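Local coordinates for Iron(III) ABC transporter, periplasmic iron-compound-binding protein (PDB 3TEF) that probably captures iron-loaded catecholate siderophores in the periplasm and hands them to an ABC transporter for import, at residues A107-W121 against A263-A275. Residues are numbered along the deposited sequence; the frame is centred on the assembly and turned at random.
Sequences AEADQGYWESTQQQW and AISGVKATEQMVA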
loop_
_atom_site.group_PDB
_atom_site.type_symbol
_atom_site.label_atom_id
_atom_site.label_comp_id
_atom_site.label_asym_id
_atom_site.label_seq_id
_atom_site.Cartn_x
_atom_site.Cartn_y
_atom_site.Cartn_z
ATOM N N ALA A 107 -3.271 -3.647 4.872
ATOM C CA ALA A 107 -2.711 -3.010 6.065
ATOM C C ALA A 107 -3.834 -2.519 6.974
ATOM O O ALA A 107 -4.931 -2.247 6.502
ATOM C CB ALA A 107 -1.865 -1.847 5.668
ATOM N N GLU A 108 -3.539 -2.377 8.265
ATOM C CA GLU A 108 -4.509 -1.829 9.229
ATOM C C GLU A 108 -3.946 -0.587 9.916
ATOM O O GLU A 108 -2.866 -0.629 10.501
ATOM C CB GLU A 108 -4.879 -2.876 10.275
ATOM C CG GLU A 108 -5.484 -4.143 9.704
ATOM C CD GLU A 108 -6.752 -3.867 8.935
ATOM O OE1 GLU A 108 -7.488 -2.936 9.327
ATOM O OE2 GLU A 108 -6.995 -4.558 7.927
ATOM N N ALA A 109 -4.676 0.519 9.836
ATOM C CA ALA A 109 -4.210 1.784 10.406
ATOM C C ALA A 109 -4.083 1.735 11.925
ATOM O O ALA A 109 -3.134 2.282 12.497
ATOM C CB ALA A 109 -5.126 2.936 9.974
ATOM N N ASP A 110 -5.034 1.082 12.592
ATOM C CA ASP A 110 -4.984 1.035 14.050
ATOM C C ASP A 110 -3.738 0.329 14.605
ATOM O O ASP A 110 -3.027 0.895 15.441
ATOM C CB ASP A 110 -6.304 0.520 14.666
ATOM C CG ASP A 110 -6.514 -0.983 14.489
ATOM O OD1 ASP A 110 -6.049 -1.570 13.488
ATOM O OD2 ASP A 110 -7.187 -1.584 15.361
ATOM N N GLN A 111 -3.443 -0.878 14.135
ATOM C CA GLN A 111 -2.242 -1.567 14.623
ATOM C C GLN A 111 -0.966 -1.044 13.961
ATOM O O GLN A 111 0.138 -1.230 14.477
ATOM C CB GLN A 111 -2.364 -3.087 14.484
ATOM C CG GLN A 111 -2.816 -3.562 13.130
ATOM C CD GLN A 111 -3.051 -5.063 13.098
ATOM O OE1 GLN A 111 -4.119 -5.528 12.688
ATOM N NE2 GLN A 111 -2.056 -5.826 13.538
ATOM N N GLY A 112 -1.125 -0.370 12.828
ATOM C CA GLY A 112 0.007 0.228 12.140
ATOM C C GLY A 112 0.402 -0.550 10.901
ATOM O O GLY A 112 0.290 -1.776 10.856
ATOM N N TYR A 113 0.887 0.176 9.899
ATOM C CA TYR A 113 1.247 -0.439 8.621
ATOM C C TYR A 113 2.192 -1.644 8.744
ATOM O O TYR A 113 1.907 -2.721 8.214
ATOM C CB TYR A 113 1.864 0.592 7.674
ATOM C CG TYR A 113 2.304 -0.038 6.373
ATOM C CD1 TYR A 113 1.387 -0.250 5.340
ATOM C CD2 TYR A 113 3.627 -0.441 6.180
ATOM C CE1 TYR A 113 1.773 -0.839 4.154
ATOM C CE2 TYR A 113 4.029 -1.033 4.988
ATOM C CZ TYR A 113 3.091 -1.228 3.983
ATOM O OH TYR A 113 3.447 -1.823 2.809
ATOM N N TRP A 114 3.320 -1.473 9.424
ATOM C CA TRP A 114 4.324 -2.541 9.420
ATOM C C TRP A 114 3.924 -3.772 10.241
ATOM O O TRP A 114 4.084 -4.908 9.783
ATOM C CB TRP A 114 5.725 -2.012 9.786
ATOM C CG TRP A 114 6.818 -3.064 9.803
ATOM C CD1 TRP A 114 7.739 -3.267 10.802
ATOM C CD2 TRP A 114 7.098 -4.053 8.799
ATOM N NE1 TRP A 114 8.562 -4.315 10.481
ATOM C CE2 TRP A 114 8.195 -4.816 9.252
ATOM C CE3 TRP A 114 6.530 -4.370 7.554
ATOM C CZ2 TRP A 114 8.745 -5.870 8.513
ATOM C CZ3 TRP A 114 7.069 -5.423 6.817
ATOM C CH2 TRP A 114 8.166 -6.164 7.304
ATOM N N GLU A 115 3.370 -3.561 11.433
ATOM C CA GLU A 115 2.903 -4.699 12.223
ATOM C C GLU A 115 1.844 -5.484 11.455
ATOM O O GLU A 115 1.886 -6.709 11.416
ATOM C CB GLU A 115 2.367 -4.260 13.591
ATOM C CG GLU A 115 3.375 -3.511 14.454
ATOM C CD GLU A 115 4.425 -4.417 15.070
ATOM O OE1 GLU A 115 4.523 -5.591 14.648
ATOM O OE2 GLU A 115 5.149 -3.953 15.984
ATOM N N SER A 116 0.909 -4.784 10.819
ATOM C CA SER A 116 -0.136 -5.482 10.082
ATOM C C SER A 116 0.373 -6.114 8.791
ATOM O O SER A 116 -0.037 -7.215 8.440
ATOM C CB SER A 116 -1.366 -4.587 9.827
ATOM O OG SER A 116 -1.049 -3.492 8.991
ATOM N N THR A 117 1.295 -5.440 8.109
ATOM C CA THR A 117 1.869 -5.971 6.878
ATOM C C THR A 117 2.647 -7.274 7.133
ATOM O O THR A 117 2.543 -8.229 6.370
ATOM C CB THR A 117 2.748 -4.911 6.190
ATOM O OG1 THR A 117 1.916 -3.836 5.733
ATOM C CG2 THR A 117 3.515 -5.514 4.999
ATOM N N GLN A 118 3.409 -7.316 8.221
ATOM C CA GLN A 118 4.064 -8.558 8.645
ATOM C C GLN A 118 3.103 -9.724 8.734
ATOM O O GLN A 118 3.413 -10.832 8.294
ATOM C CB GLN A 118 4.694 -8.390 10.026
ATOM C CG GLN A 118 5.939 -7.553 10.027
ATOM C CD GLN A 118 6.441 -7.351 11.445
ATOM O OE1 GLN A 118 6.703 -8.318 12.164
ATOM N NE2 GLN A 118 6.532 -6.097 11.867
ATOM N N GLN A 119 1.943 -9.491 9.347
ATOM C CA GLN A 119 0.950 -10.543 9.443
ATOM C C GLN A 119 0.427 -10.944 8.073
ATOM O O GLN A 119 0.144 -12.115 7.853
ATOM C CB GLN A 119 -0.211 -10.151 10.367
ATOM C CG GLN A 119 -1.127 -11.316 10.695
ATOM C CD GLN A 119 -0.364 -12.506 11.251
ATOM O OE1 GLN A 119 0.391 -12.374 12.218
ATOM N NE2 GLN A 119 -0.531 -13.667 10.630
ATOM N N GLN A 120 0.299 -9.984 7.149
ATOM C CA GLN A 120 -0.194 -10.328 5.819
ATOM C C GLN A 120 0.811 -11.248 5.128
ATOM O O GLN A 120 0.417 -12.224 4.468
ATOM C CB GLN A 120 -0.451 -9.087 4.935
ATOM C CG GLN A 120 -1.303 -7.985 5.568
ATOM C CD GLN A 120 -2.579 -8.520 6.224
ATOM O OE1 GLN A 120 -2.706 -8.527 7.453
ATOM N NE2 GLN A 120 -3.521 -8.953 5.411
ATOM N N TRP A 121 2.103 -10.936 5.250
ATOM C CA TRP A 121 3.109 -11.809 4.650
ATOM C C TRP A 121 3.131 -13.165 5.359
ATOM O O TRP A 121 3.233 -14.207 4.716
ATOM C CB TRP A 121 4.508 -11.174 4.661
ATOM C CG TRP A 121 4.627 -9.851 3.941
ATOM C CD1 TRP A 121 3.655 -9.198 3.219
ATOM C CD2 TRP A 121 5.791 -9.021 3.891
ATOM N NE1 TRP A 121 4.156 -8.013 2.727
ATOM C CE2 TRP A 121 5.466 -7.878 3.133
ATOM C CE3 TRP A 121 7.084 -9.133 4.426
ATOM C CZ2 TRP A 121 6.384 -6.853 2.890
ATOM C CZ3 TRP A 121 8.000 -8.111 4.187
ATOM C CH2 TRP A 121 7.646 -6.988 3.432
ATOM N N ALA A 263 -0.145 -0.350 -4.153
ATOM C CA ALA A 263 0.292 -1.722 -3.924
ATOM C C ALA A 263 0.414 -1.973 -2.436
ATOM O O ALA A 263 1.477 -2.331 -1.918
ATOM C CB ALA A 263 1.639 -1.974 -4.625
ATOM N N ILE A 264 -0.704 -1.789 -1.749
ATOM C CA ILE A 264 -0.719 -1.828 -0.290
ATOM C C ILE A 264 -0.178 -3.143 0.267
ATOM O O ILE A 264 -0.649 -4.228 -0.078
ATOM C CB ILE A 264 -2.141 -1.589 0.212
ATOM C CG1 ILE A 264 -2.596 -0.172 -0.164
ATOM C CG2 ILE A 264 -2.224 -1.837 1.714
ATOM C CD1 ILE A 264 -4.108 0.036 -0.052
ATOM N N SER A 265 0.818 -3.025 1.139
ATOM C CA SER A 265 1.439 -4.165 1.800
ATOM C C SER A 265 2.237 -5.084 0.863
ATOM O O SER A 265 2.608 -6.192 1.240
ATOM C CB SER A 265 0.418 -4.958 2.629
ATOM O OG SER A 265 -0.052 -4.183 3.731
ATOM N N GLY A 266 2.537 -4.612 -0.346
ATOM C CA GLY A 266 3.366 -5.397 -1.234
ATOM C C GLY A 266 4.758 -5.568 -0.656
ATOM O O GLY A 266 5.194 -4.772 0.180
ATOM N N VAL A 267 5.457 -6.605 -1.100
ATOM C CA VAL A 267 6.872 -6.763 -0.742
ATOM C C VAL A 267 7.747 -5.685 -1.399
ATOM O O VAL A 267 8.444 -4.927 -0.706
ATOM C CB VAL A 267 7.367 -8.191 -1.040
ATOM C CG1 VAL A 267 8.894 -8.299 -0.893
ATOM C CG2 VAL A 267 6.631 -9.201 -0.142
ATOM N N LYS A 268 7.685 -5.586 -2.723
ATOM C CA LYS A 268 8.453 -4.566 -3.435
ATOM C C LYS A 268 7.987 -3.183 -3.004
ATOM O O LYS A 268 8.788 -2.261 -2.870
ATOM C CB LYS A 268 8.296 -4.705 -4.951
ATOM C CG LYS A 268 8.669 -6.071 -5.500
ATOM C CD LYS A 268 10.073 -6.450 -5.133
ATOM C CE LYS A 268 10.509 -7.713 -5.860
ATOM N NZ LYS A 268 11.996 -7.849 -5.861
ATOM N N ALA A 269 6.682 -3.051 -2.759
ATOM C CA ALA A 269 6.129 -1.779 -2.336
ATOM C C ALA A 269 6.744 -1.328 -1.024
ATOM O O ALA A 269 7.152 -0.172 -0.880
ATOM C CB ALA A 269 4.594 -1.885 -2.208
ATOM N N THR A 270 6.837 -2.255 -0.078
ATOM C CA THR A 270 7.347 -1.932 1.243
ATOM C C THR A 270 8.830 -1.614 1.161
ATOM O O THR A 270 9.308 -0.703 1.822
ATOM C CB THR A 270 7.072 -3.061 2.243
ATOM O OG1 THR A 270 5.658 -3.255 2.346
ATOM C CG2 THR A 270 7.634 -2.696 3.608
ATOM N N GLU A 271 9.547 -2.346 0.321
ATOM C CA GLU A 271 10.955 -2.027 0.089
ATOM C C GLU A 271 11.143 -0.639 -0.504
ATOM O O GLU A 271 12.073 0.089 -0.124
ATOM C CB GLU A 271 11.609 -3.110 -0.755
ATOM C CG GLU A 271 11.727 -4.385 0.052
ATOM C CD GLU A 271 12.228 -5.552 -0.749
ATOM O OE1 GLU A 271 12.063 -5.550 -1.987
ATOM O OE2 GLU A 271 12.790 -6.478 -0.134
ATOM N N GLN A 272 10.238 -0.251 -1.399
ATOM C CA GLN A 272 10.248 1.100 -1.946
ATOM C C GLN A 272 9.902 2.173 -0.909
ATOM O O GLN A 272 10.493 3.255 -0.917
ATOM C CB GLN A 272 9.319 1.212 -3.159
ATOM C CG GLN A 272 9.374 2.559 -3.864
ATOM C CD GLN A 272 10.709 2.804 -4.540
ATOM O OE1 GLN A 272 11.151 1.997 -5.354
ATOM N NE2 GLN A 272 11.368 3.904 -4.182
ATOM N N MET A 273 8.929 1.891 -0.038
ATOM C CA MET A 273 8.621 2.823 1.044
ATOM C C MET A 273 9.868 3.091 1.878
ATOM O O MET A 273 10.152 4.231 2.230
ATOM C CB MET A 273 7.509 2.274 1.942
ATOM C CG MET A 273 6.163 2.116 1.219
ATOM S SD MET A 273 4.985 1.152 2.171
ATOM C CE MET A 273 4.825 2.190 3.630
ATOM N N VAL A 274 10.575 2.023 2.229
ATOM C CA VAL A 274 11.827 2.153 2.976
ATOM C C VAL A 274 12.839 3.023 2.217
ATOM O O VAL A 274 13.431 3.955 2.782
ATOM C CB VAL A 274 12.441 0.776 3.282
ATOM C CG1 VAL A 274 13.910 0.922 3.681
ATOM C CG2 VAL A 274 11.654 0.079 4.377
ATOM N N ALA A 275 13.021 2.734 0.936
ATOM C CA ALA A 275 13.936 3.524 0.110
ATOM C C ALA A 275 13.532 4.995 0.097
ATOM O O ALA A 275 14.389 5.876 0.185
ATOM C CB ALA A 275 14.008 2.979 -1.306
HETATM O O HOH W 1 2.101 -0.117 0.865
#
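I264 lays its CG2 methyl against the CB of A107, 4.0 Å away, a small apolar patch beside a polar centre. Next, S265 donates its hydroxyl to T117 OG1 at 2.8 Å; T117 OG1 in turn donates to Y113 O, so each buried hydroxyl has a partner. The carbonyl of S265 accepts W121 NE1 at 2.8 Å, nearly straight (175°): the indole N-H lets a large apolar ring also satisfy a buried carbonyl. S265 lies in a type II turn, A263 to G266, that fills space between helices 113-121 and 267-275, which run nearly antiparallel (154°). Here the C-terminal helix 267-279 packs on helix 113-128 beside the long helix 131-154, the connector of the two lobes in class III periplasmic binding proteins. V267, branched and compact, makes a CH-pi contact through CG2 over the six-membered ring of W121, whose opposite face meets T117 CG2. T270 enters as a knob among Y113, W114, T117 and W121; its OG1 donates to G266 O and is hydrogen-bonded to Y113 OH (2.7 Å), which also meets a water held by S265 N. Finally the unbranched M273, bent at chi3 (62°), sets CE over one Y113 face as a CH-pi contact, with SD oblique in a Met-aromatic contact and T117 OG1 over the opposite face.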